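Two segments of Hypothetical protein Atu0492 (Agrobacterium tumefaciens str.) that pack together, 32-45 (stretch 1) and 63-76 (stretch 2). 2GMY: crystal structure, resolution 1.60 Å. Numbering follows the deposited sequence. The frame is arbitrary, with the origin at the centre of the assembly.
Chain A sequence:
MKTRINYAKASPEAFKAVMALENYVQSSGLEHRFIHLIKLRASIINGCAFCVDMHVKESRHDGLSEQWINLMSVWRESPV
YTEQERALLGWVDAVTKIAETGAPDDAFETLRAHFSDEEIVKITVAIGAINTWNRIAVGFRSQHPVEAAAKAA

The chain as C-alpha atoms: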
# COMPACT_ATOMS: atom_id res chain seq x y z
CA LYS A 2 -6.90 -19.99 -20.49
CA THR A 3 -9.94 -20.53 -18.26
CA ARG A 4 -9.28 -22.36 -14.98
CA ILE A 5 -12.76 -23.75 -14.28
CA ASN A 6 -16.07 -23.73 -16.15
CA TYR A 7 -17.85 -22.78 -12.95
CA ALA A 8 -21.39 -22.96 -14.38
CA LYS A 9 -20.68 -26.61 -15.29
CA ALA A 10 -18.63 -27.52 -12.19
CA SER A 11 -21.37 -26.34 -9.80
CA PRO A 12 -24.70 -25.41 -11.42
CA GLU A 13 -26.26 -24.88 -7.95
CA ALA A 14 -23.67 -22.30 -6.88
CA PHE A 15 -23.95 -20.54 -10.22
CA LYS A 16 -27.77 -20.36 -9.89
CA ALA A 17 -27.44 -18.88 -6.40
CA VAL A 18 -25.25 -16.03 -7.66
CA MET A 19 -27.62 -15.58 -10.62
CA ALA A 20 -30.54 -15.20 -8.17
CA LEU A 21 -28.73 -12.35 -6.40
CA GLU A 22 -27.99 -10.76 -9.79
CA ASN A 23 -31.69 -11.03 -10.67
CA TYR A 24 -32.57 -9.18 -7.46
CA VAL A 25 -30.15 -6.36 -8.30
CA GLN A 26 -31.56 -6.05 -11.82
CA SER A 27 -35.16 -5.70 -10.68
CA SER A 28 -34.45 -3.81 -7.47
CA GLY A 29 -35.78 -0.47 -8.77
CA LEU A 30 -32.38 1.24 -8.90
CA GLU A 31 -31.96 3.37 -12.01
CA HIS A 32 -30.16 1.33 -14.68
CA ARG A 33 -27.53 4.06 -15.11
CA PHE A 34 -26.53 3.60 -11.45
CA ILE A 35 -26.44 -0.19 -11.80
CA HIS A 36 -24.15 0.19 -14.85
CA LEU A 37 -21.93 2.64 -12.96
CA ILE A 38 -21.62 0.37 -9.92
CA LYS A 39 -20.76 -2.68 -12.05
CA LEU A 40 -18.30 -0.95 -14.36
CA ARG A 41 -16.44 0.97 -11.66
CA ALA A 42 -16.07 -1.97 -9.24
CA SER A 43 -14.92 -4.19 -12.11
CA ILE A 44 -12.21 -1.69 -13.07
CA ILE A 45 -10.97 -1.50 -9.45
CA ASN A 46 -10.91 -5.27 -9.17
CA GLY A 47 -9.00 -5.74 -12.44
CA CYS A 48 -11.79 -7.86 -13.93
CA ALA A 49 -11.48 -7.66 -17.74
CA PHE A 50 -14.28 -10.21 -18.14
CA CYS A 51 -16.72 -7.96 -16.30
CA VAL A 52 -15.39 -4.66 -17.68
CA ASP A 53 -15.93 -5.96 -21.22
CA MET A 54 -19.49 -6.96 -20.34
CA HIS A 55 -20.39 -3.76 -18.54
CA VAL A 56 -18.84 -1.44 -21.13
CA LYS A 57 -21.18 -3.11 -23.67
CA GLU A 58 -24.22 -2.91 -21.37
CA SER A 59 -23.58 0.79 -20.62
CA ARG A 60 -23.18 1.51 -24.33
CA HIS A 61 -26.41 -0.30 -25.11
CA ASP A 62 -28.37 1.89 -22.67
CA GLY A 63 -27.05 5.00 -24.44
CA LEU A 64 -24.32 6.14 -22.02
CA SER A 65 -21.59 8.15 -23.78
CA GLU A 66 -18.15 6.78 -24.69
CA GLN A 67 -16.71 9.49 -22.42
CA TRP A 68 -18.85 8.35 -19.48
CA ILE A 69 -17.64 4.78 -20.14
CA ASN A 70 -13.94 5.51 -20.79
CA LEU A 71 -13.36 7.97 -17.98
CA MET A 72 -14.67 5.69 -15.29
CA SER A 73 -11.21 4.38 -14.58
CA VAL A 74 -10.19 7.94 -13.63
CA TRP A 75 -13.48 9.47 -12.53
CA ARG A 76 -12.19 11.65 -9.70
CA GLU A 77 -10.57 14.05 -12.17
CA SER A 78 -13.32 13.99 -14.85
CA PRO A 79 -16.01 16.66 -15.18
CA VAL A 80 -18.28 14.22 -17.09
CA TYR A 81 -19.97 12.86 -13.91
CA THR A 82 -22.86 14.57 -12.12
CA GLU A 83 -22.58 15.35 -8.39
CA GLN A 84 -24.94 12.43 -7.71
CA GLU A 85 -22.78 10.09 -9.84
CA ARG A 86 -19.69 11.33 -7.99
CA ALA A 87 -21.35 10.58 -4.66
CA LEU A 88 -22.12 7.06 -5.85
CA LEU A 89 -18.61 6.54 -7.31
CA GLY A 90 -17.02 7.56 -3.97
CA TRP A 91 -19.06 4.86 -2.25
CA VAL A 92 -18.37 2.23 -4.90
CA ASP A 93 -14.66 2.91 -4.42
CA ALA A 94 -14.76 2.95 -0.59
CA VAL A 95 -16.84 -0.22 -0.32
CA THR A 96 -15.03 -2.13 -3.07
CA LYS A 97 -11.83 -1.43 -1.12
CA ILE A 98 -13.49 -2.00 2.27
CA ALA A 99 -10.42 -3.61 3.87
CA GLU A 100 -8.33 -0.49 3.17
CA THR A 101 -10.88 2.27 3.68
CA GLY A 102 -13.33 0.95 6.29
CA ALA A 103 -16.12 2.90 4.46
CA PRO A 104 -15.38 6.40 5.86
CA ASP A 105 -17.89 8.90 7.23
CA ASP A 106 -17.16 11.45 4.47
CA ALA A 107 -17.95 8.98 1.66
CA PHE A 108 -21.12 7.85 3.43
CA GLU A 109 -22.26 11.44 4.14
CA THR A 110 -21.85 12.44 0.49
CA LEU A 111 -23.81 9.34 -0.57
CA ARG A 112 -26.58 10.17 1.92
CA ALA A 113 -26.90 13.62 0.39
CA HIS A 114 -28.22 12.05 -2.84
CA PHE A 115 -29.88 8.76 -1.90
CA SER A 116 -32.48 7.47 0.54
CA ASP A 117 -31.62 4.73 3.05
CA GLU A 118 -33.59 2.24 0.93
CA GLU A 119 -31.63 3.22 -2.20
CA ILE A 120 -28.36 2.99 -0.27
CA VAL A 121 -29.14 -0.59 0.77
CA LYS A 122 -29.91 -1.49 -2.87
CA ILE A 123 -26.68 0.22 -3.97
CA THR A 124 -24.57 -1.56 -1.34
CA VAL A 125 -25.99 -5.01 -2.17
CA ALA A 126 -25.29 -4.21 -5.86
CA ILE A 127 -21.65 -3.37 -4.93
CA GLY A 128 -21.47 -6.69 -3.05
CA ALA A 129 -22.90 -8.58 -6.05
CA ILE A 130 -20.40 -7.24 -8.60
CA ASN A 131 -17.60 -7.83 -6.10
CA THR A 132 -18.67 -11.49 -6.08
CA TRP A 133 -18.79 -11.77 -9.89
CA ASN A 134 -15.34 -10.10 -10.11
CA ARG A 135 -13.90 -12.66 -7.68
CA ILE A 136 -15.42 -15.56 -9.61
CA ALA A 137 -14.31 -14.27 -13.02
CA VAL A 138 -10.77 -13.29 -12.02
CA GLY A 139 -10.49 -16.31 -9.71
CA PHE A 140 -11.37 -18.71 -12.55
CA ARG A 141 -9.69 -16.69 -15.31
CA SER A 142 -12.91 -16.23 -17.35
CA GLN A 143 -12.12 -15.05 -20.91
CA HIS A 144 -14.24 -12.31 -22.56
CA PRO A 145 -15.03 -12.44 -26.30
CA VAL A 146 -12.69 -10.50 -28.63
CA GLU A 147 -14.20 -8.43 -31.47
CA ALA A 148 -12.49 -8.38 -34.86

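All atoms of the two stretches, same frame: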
# COMPACT_ATOMS: atom_id res chain seq x y z
N HIS A 32 -31.11 2.18 -13.96
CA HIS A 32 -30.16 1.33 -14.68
C HIS A 32 -28.79 1.99 -14.85
O HIS A 32 -27.76 1.30 -14.81
CB HIS A 32 -30.74 0.84 -16.01
CG HIS A 32 -31.91 -0.08 -15.84
ND1 HIS A 32 -31.83 -1.26 -15.13
CD2 HIS A 32 -33.19 0.02 -16.27
CE1 HIS A 32 -33.01 -1.85 -15.13
NE2 HIS A 32 -33.85 -1.10 -15.82
N ARG A 33 -28.78 3.31 -15.02
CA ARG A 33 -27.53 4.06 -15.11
C ARG A 33 -26.64 3.84 -13.88
O ARG A 33 -25.42 3.69 -14.00
CB ARG A 33 -27.81 5.55 -15.28
CG ARG A 33 -26.54 6.35 -15.39
CD ARG A 33 -26.76 7.85 -15.49
NE ARG A 33 -27.47 8.42 -14.35
CZ ARG A 33 -28.74 8.78 -14.37
NH1 ARG A 33 -29.46 8.61 -15.48
NH2 ARG A 33 -29.31 9.30 -13.29
N PHE A 34 -27.27 3.80 -12.70
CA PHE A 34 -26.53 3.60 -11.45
C PHE A 34 -26.04 2.16 -11.32
O PHE A 34 -24.93 1.91 -10.82
CB PHE A 34 -27.39 3.99 -10.24
CG PHE A 34 -27.81 5.45 -10.23
CD1 PHE A 34 -26.95 6.45 -10.68
CD2 PHE A 34 -29.06 5.81 -9.73
CE1 PHE A 34 -27.34 7.81 -10.66
CE2 PHE A 34 -29.46 7.15 -9.71
CZ PHE A 34 -28.59 8.14 -10.18
N ILE A 35 -26.85 1.21 -11.79
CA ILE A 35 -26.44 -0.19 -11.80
C ILE A 35 -25.22 -0.36 -12.72
O ILE A 35 -24.23 -0.99 -12.34
CB ILE A 35 -27.60 -1.13 -12.18
CG1 ILE A 35 -28.71 -1.03 -11.13
CG2 ILE A 35 -27.09 -2.57 -12.30
CD1 ILE A 35 -29.96 -1.86 -11.48
N HIS A 36 -25.29 0.22 -13.92
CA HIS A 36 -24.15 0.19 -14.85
C HIS A 36 -22.89 0.79 -14.23
O HIS A 36 -21.80 0.22 -14.33
CB HIS A 36 -24.46 0.97 -16.12
CG HIS A 36 -25.54 0.36 -16.95
ND1 HIS A 36 -25.61 -1.00 -17.17
CD2 HIS A 36 -26.57 0.91 -17.63
CE1 HIS A 36 -26.65 -1.26 -17.95
NE2 HIS A 36 -27.25 -0.12 -18.24
N LEU A 37 -23.04 1.94 -13.60
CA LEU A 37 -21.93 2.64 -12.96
C LEU A 37 -21.29 1.79 -11.87
O LEU A 37 -20.06 1.69 -11.79
CB LEU A 37 -22.46 3.95 -12.38
CG LEU A 37 -21.46 4.86 -11.68
CD1 LEU A 37 -21.96 6.28 -11.74
CD2 LEU A 37 -21.18 4.41 -10.22
N ILE A 38 -22.12 1.23 -11.00
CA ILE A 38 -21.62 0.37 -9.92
C ILE A 38 -20.82 -0.81 -10.50
O ILE A 38 -19.71 -1.11 -10.03
CB ILE A 38 -22.79 -0.15 -9.05
CG1 ILE A 38 -23.36 0.97 -8.20
CG2 ILE A 38 -22.33 -1.34 -8.20
CD1 ILE A 38 -24.79 0.66 -7.69
N LYS A 39 -21.39 -1.48 -11.50
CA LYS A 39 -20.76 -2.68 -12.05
C LYS A 39 -19.47 -2.36 -12.77
O LYS A 39 -18.47 -3.07 -12.61
CB LYS A 39 -21.71 -3.42 -12.99
CG LYS A 39 -22.85 -4.12 -12.25
CD LYS A 39 -23.83 -4.70 -13.26
CE LYS A 39 -24.84 -5.57 -12.58
NZ LYS A 39 -25.46 -6.47 -13.58
N LEU A 40 -19.48 -1.29 -13.57
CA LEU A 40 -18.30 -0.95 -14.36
C LEU A 40 -17.17 -0.48 -13.45
O LEU A 40 -16.04 -0.96 -13.55
CB LEU A 40 -18.64 0.11 -15.42
CG LEU A 40 -17.47 0.58 -16.30
CD1 LEU A 40 -16.77 -0.59 -17.01
CD2 LEU A 40 -17.99 1.58 -17.30
N ARG A 41 -17.49 0.42 -12.53
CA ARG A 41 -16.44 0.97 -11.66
C ARG A 41 -15.79 -0.10 -10.77
O ARG A 41 -14.56 -0.19 -10.70
CB ARG A 41 -16.95 2.15 -10.82
CG ARG A 41 -15.89 2.73 -9.88
CD ARG A 41 -14.66 3.27 -10.61
NE ARG A 41 -13.66 3.64 -9.61
CZ ARG A 41 -12.39 3.91 -9.88
NH1 ARG A 41 -11.94 3.88 -11.14
NH2 ARG A 41 -11.56 4.21 -8.88
N ALA A 42 -16.61 -0.92 -10.11
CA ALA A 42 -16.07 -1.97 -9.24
C ALA A 42 -15.21 -2.95 -10.04
O ALA A 42 -14.15 -3.38 -9.59
CB ALA A 42 -17.19 -2.70 -8.49
N SER A 43 -15.68 -3.28 -11.25
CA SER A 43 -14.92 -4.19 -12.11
C SER A 43 -13.55 -3.63 -12.50
O SER A 43 -12.56 -4.37 -12.53
CB SER A 43 -15.74 -4.54 -13.36
OG SER A 43 -16.93 -5.22 -12.98
N ILE A 44 -13.49 -2.33 -12.78
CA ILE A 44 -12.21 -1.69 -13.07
C ILE A 44 -11.28 -1.81 -11.84
O ILE A 44 -10.12 -2.22 -11.95
CB ILE A 44 -12.39 -0.24 -13.50
CG1 ILE A 44 -13.06 -0.19 -14.88
CG2 ILE A 44 -11.04 0.48 -13.57
CD1 ILE A 44 -13.65 1.19 -15.22
N ILE A 45 -11.80 -1.46 -10.66
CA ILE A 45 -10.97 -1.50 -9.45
C ILE A 45 -10.41 -2.89 -9.24
O ILE A 45 -9.22 -3.07 -8.91
CB ILE A 45 -11.79 -1.09 -8.22
CG1 ILE A 45 -12.19 0.39 -8.33
CG2 ILE A 45 -11.01 -1.36 -6.94
CD1 ILE A 45 -13.18 0.83 -7.27
N GLY A 63 -27.24 3.65 -23.90
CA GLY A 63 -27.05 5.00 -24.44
C GLY A 63 -26.08 5.91 -23.70
O GLY A 63 -26.01 7.10 -24.01
N LEU A 64 -25.35 5.37 -22.73
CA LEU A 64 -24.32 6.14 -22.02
C LEU A 64 -23.19 6.49 -22.98
O LEU A 64 -22.86 5.70 -23.88
CB LEU A 64 -23.83 5.38 -20.78
CG LEU A 64 -24.96 5.34 -19.72
CD1 LEU A 64 -24.94 4.13 -18.80
CD2 LEU A 64 -25.04 6.65 -18.91
N SER A 65 -22.60 7.68 -22.82
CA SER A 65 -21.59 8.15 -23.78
C SER A 65 -20.27 7.38 -23.68
O SER A 65 -19.95 6.79 -22.64
CB SER A 65 -21.35 9.64 -23.60
OG SER A 65 -20.59 9.89 -22.42
N GLU A 66 -19.48 7.42 -24.75
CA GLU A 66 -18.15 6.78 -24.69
C GLU A 66 -17.26 7.46 -23.64
O GLU A 66 -16.41 6.81 -23.03
CB GLU A 66 -17.47 6.71 -26.06
CG GLU A 66 -18.26 5.91 -27.11
CD GLU A 66 -18.54 4.47 -26.68
OE1 GLU A 66 -17.63 3.82 -26.12
OE2 GLU A 66 -19.66 3.98 -26.93
N GLN A 67 -17.47 8.76 -23.42
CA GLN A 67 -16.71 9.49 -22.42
C GLN A 67 -17.07 8.99 -21.02
O GLN A 67 -16.20 8.71 -20.20
CB GLN A 67 -17.03 10.97 -22.53
CG GLN A 67 -15.92 11.87 -22.14
CD GLN A 67 -16.18 13.31 -22.53
OE1 GLN A 67 -17.31 13.80 -22.45
NE2 GLN A 67 -15.13 14.00 -22.93
N TRP A 68 -18.37 8.87 -20.76
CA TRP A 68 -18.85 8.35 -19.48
C TRP A 68 -18.24 6.98 -19.19
O TRP A 68 -17.85 6.67 -18.06
CB TRP A 68 -20.37 8.24 -19.54
CG TRP A 68 -21.10 7.91 -18.26
CD1 TRP A 68 -21.69 8.81 -17.42
CD2 TRP A 68 -21.38 6.61 -17.73
NE1 TRP A 68 -22.32 8.14 -16.39
CE2 TRP A 68 -22.14 6.80 -16.56
CE3 TRP A 68 -21.06 5.31 -18.14
CZ2 TRP A 68 -22.60 5.73 -15.78
CZ3 TRP A 68 -21.51 4.23 -17.36
CH2 TRP A 68 -22.27 4.45 -16.19
N ILE A 69 -18.19 6.14 -20.23
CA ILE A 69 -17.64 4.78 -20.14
C ILE A 69 -16.11 4.80 -19.95
O ILE A 69 -15.58 4.19 -19.01
CB ILE A 69 -18.01 3.98 -21.40
CG1 ILE A 69 -19.52 3.74 -21.45
CG2 ILE A 69 -17.23 2.66 -21.48
CD1 ILE A 69 -19.99 3.13 -22.80
N ASN A 70 -15.41 5.51 -20.82
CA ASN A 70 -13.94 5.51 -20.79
C ASN A 70 -13.29 6.22 -19.63
O ASN A 70 -12.16 5.89 -19.24
CB ASN A 70 -13.38 6.05 -22.09
CG ASN A 70 -13.47 5.03 -23.18
OD1 ASN A 70 -14.28 5.16 -24.10
ND2 ASN A 70 -12.66 3.98 -23.08
N LEU A 71 -13.96 7.21 -19.05
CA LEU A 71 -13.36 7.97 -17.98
C LEU A 71 -13.61 7.37 -16.60
O LEU A 71 -13.16 7.90 -15.60
CB LEU A 71 -13.79 9.43 -18.04
CG LEU A 71 -13.10 10.27 -19.12
CD1 LEU A 71 -13.88 11.49 -19.31
CD2 LEU A 71 -11.70 10.62 -18.70
N MET A 72 -14.30 6.25 -16.57
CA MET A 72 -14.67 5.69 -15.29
C MET A 72 -13.47 5.21 -14.51
O MET A 72 -13.52 5.11 -13.31
CB MET A 72 -15.64 4.55 -15.42
CG MET A 72 -16.10 4.19 -14.07
SD MET A 72 -17.54 5.15 -13.75
CE MET A 72 -18.52 3.79 -14.20
N SER A 73 -12.41 4.87 -15.22
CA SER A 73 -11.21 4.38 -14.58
C SER A 73 -10.52 5.51 -13.82
O SER A 73 -9.70 5.25 -12.99
CB SER A 73 -10.27 3.78 -15.61
OG SER A 73 -9.83 4.75 -16.51
N VAL A 74 -10.88 6.75 -14.13
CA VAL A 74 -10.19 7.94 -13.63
C VAL A 74 -11.21 9.02 -13.25
O VAL A 74 -10.98 10.22 -13.41
CB VAL A 74 -9.14 8.47 -14.67
CG1 VAL A 74 -8.00 7.46 -14.86
CG2 VAL A 74 -9.80 8.77 -16.02
N TRP A 75 -12.33 8.58 -12.70
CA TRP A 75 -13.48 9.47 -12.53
C TRP A 75 -13.24 10.68 -11.66
O TRP A 75 -13.90 11.70 -11.84
CB TRP A 75 -14.67 8.68 -11.98
CG TRP A 75 -14.47 8.23 -10.58
CD1 TRP A 75 -13.91 7.06 -10.15
CD2 TRP A 75 -14.84 8.96 -9.40
NE1 TRP A 75 -13.91 7.01 -8.76
CE2 TRP A 75 -14.47 8.16 -8.28
CE3 TRP A 75 -15.45 10.20 -9.18
CZ2 TRP A 75 -14.68 8.58 -6.97
CZ3 TRP A 75 -15.66 10.61 -7.88
CH2 TRP A 75 -15.29 9.80 -6.79
N ARG A 76 -12.33 10.57 -10.67
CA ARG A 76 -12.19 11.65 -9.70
C ARG A 76 -11.80 12.95 -10.38
O ARG A 76 -12.21 14.01 -9.95
CB ARG A 76 -11.17 11.32 -8.62
CG ARG A 76 -11.64 10.26 -7.67
CD ARG A 76 -10.91 10.33 -6.33
NE ARG A 76 -11.40 9.27 -5.45
CZ ARG A 76 -12.33 9.42 -4.52
NH1 ARG A 76 -12.88 10.61 -4.29
NH2 ARG A 76 -12.69 8.37 -3.80
O HOH W 1 -9.31 5.96 -10.37

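Backbone carbonyls that accept from no amide of their own segment can be served by a long basic side chain from a neighbouring one. The pair 32-45 and 63-76 illustrates the principle. Stretch 1 is helical throughout, with the amides of His 36 to Ile 45 bonded in the i to i-4 pattern; stretch 2 holds a short helix, 66-70, whose axis runs at 40° to the first. Ser 65 caps that helix, its OG accepting from Trp 68 N at 3.0 Å.

The contact is mostly apolar. The Trp 68 ring reaches the first helix, with CZ2 3.8 Å from Leu 37 CB, while its NE1 is satisfied elsewhere in the structure. Met 72 CE lies 3.8 Å from Leu 40 CD2 and 4.0 Å from Leu 37 CG, and Ile 44 CD1 approaches Met 72 CB at 3.9 Å.

Arg 41 supplies the direct polar link. Arg 41 NH1 donates to Met 72 O (3.0 Å) and Ser 73 O (3.2 Å), both weak bonds because the N-H groups point poorly at their acceptors. A water bridges Arg 41 and Ser 73, accepting from Arg 41 NH2 at 3.2 Å and donating to Ser 73 O at 2.7 Å. Trp 75 CD1 lies over one guanidinium face, 3.5 Å from Arg 41 NE; that nitrogen, like Trp 75 NE1, is a donor satisfied elsewhere.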